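Local coordinates for protein ferredoxin CarAc (Pseudomonas resinovorans, PDB 7BUH) that carries electrons on a Rieske-type [2Fe-2S] cluster from the reductase to the terminal oxygenase of the carbazole 1,9a-dioxygenase system, at residues Met14-Ile19 and Val32-Asp37. Residues are numbered along the deposited sequence; the frame is centred on the assembly and turned at random.
Sequences MQPGTI and VYRVGD
G17 N donates to R34 O at 2.7 Å, the shortest hydrogen bond between the two segments. One residue on, R34 N gives T18 O a straighter bond, 171° at the hydrogen. G17 and T18 thus both face R34, which defines a G1 beta bulge; G17 fills its glycine position with a positive phi of 78° and is also the third residue of a type II turn from Q15 to T18. That turn is braced from within by T18 OG1, which donates to Q15 O at 2.6 Å in the carbonyl plane.

The R34 side chain carries the largest share of the buried surface. With CG anti to the backbone N (chi1 -176°) and the chain extended as far as NE, it runs beside P16, whose CD lies over one face of the guanidinium. Two acceptors meet the guanidinium edge in plane: G36 O at NE and D37 OD1 at NH2, the latter a 2.8 Å salt bridge. NH1 adds only a weak, bent bond to M14 O. An alanine in place of R34 would probably leave the D37 carboxylate without its charged mate and open a gap beside the P16 ring.

M14 bends at chi3 to bring CE within 3.5 Å of V32 O. Further along, I19 pairs with Y33 as an antiparallel non-hydrogen-bonded pair, and I19 CG1 and CG2 both lie 3.7 Å from Y33 CD2. The contact forms the open end of the hairpin of strands 18-24 and 27-35, at the border of the six-stranded sheet; F39 of strand 38-43 touches M14 and R34, while I63 of strand 62-64, in the four-stranded sheet, packs on I19 and Y33.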
# COMPACT_ATOMS: atom_id res chain seq x y z
N MET A 14 -3.95 0.41 -14.64
CA MET A 14 -2.61 0.35 -14.01
C MET A 14 -1.65 -0.44 -14.91
O MET A 14 -1.89 -1.64 -15.15
CB MET A 14 -2.69 -0.27 -12.62
CG MET A 14 -3.41 0.61 -11.62
SD MET A 14 -3.20 -0.01 -9.92
CE MET A 14 -1.47 0.34 -9.60
N GLN A 15 -0.61 0.23 -15.39
CA GLN A 15 0.47 -0.45 -16.12
C GLN A 15 1.26 -1.21 -15.06
O GLN A 15 1.34 -0.76 -13.93
CB GLN A 15 1.38 0.53 -16.87
CG GLN A 15 0.73 1.19 -18.08
CD GLN A 15 0.45 0.14 -19.12
OE1 GLN A 15 1.36 -0.48 -19.67
NE2 GLN A 15 -0.83 -0.11 -19.36
N PRO A 16 1.93 -2.32 -15.43
CA PRO A 16 2.86 -2.98 -14.52
C PRO A 16 3.94 -1.99 -14.06
O PRO A 16 4.41 -1.13 -14.84
CB PRO A 16 3.40 -4.17 -15.34
CG PRO A 16 2.38 -4.34 -16.47
CD PRO A 16 1.85 -2.96 -16.75
N GLY A 17 4.33 -2.09 -12.79
CA GLY A 17 5.35 -1.21 -12.22
C GLY A 17 4.81 0.16 -11.88
O GLY A 17 5.64 1.08 -11.74
N THR A 18 3.50 0.31 -11.63
CA THR A 18 2.89 1.61 -11.25
C THR A 18 2.25 1.51 -9.87
O THR A 18 1.97 0.40 -9.41
CB THR A 18 1.86 2.13 -12.25
OG1 THR A 18 0.78 1.22 -12.42
CG2 THR A 18 2.49 2.46 -13.59
N ILE A 19 2.03 2.66 -9.24
CA ILE A 19 1.44 2.77 -7.87
C ILE A 19 0.29 3.75 -7.97
O ILE A 19 0.44 4.76 -8.68
CB ILE A 19 2.47 3.21 -6.82
CG1 ILE A 19 3.84 2.54 -6.98
CG2 ILE A 19 1.95 3.01 -5.40
CD1 ILE A 19 4.93 3.46 -7.40
N VAL A 32 -1.46 1.24 -3.63
CA VAL A 32 -1.75 -0.01 -4.36
C VAL A 32 -0.73 -0.15 -5.49
O VAL A 32 -0.55 0.82 -6.28
CB VAL A 32 -3.19 -0.01 -4.90
CG1 VAL A 32 -3.47 -1.24 -5.71
CG2 VAL A 32 -4.16 0.13 -3.76
N TYR A 33 -0.06 -1.29 -5.57
CA TYR A 33 1.07 -1.51 -6.50
C TYR A 33 0.67 -2.60 -7.49
O TYR A 33 0.08 -3.58 -7.04
CB TYR A 33 2.31 -1.99 -5.76
CG TYR A 33 2.66 -1.23 -4.51
CD1 TYR A 33 2.15 -1.58 -3.28
CD2 TYR A 33 3.55 -0.19 -4.56
CE1 TYR A 33 2.49 -0.90 -2.12
CE2 TYR A 33 3.91 0.50 -3.41
CZ TYR A 33 3.37 0.15 -2.19
OH TYR A 33 3.78 0.84 -1.08
N ARG A 34 0.93 -2.38 -8.78
CA ARG A 34 0.82 -3.45 -9.79
C ARG A 34 2.26 -3.91 -10.07
O ARG A 34 3.05 -3.10 -10.60
CB ARG A 34 0.14 -3.00 -11.08
CG ARG A 34 -0.02 -4.17 -12.04
CD ARG A 34 -0.72 -3.83 -13.34
NE ARG A 34 -0.80 -5.01 -14.18
CZ ARG A 34 -1.79 -5.29 -15.04
NH1 ARG A 34 -2.86 -4.51 -15.12
NH2 ARG A 34 -1.75 -6.41 -15.74
N VAL A 35 2.58 -5.12 -9.66
CA VAL A 35 3.90 -5.74 -9.90
C VAL A 35 3.65 -6.82 -10.95
O VAL A 35 3.00 -7.83 -10.60
CB VAL A 35 4.52 -6.27 -8.60
CG1 VAL A 35 5.84 -6.95 -8.85
CG2 VAL A 35 4.65 -5.12 -7.60
N GLY A 36 4.05 -6.53 -12.19
CA GLY A 36 3.72 -7.39 -13.35
C GLY A 36 2.22 -7.54 -13.45
O GLY A 36 1.57 -6.49 -13.64
N ASP A 37 1.67 -8.73 -13.20
CA ASP A 37 0.20 -8.97 -13.29
C ASP A 37 -0.37 -9.32 -11.92
O ASP A 37 -1.37 -10.03 -11.88
CB ASP A 37 -0.12 -10.07 -14.30
CG ASP A 37 0.32 -9.71 -15.70
OD1 ASP A 37 0.13 -8.52 -16.09
OD2 ASP A 37 0.88 -10.60 -16.38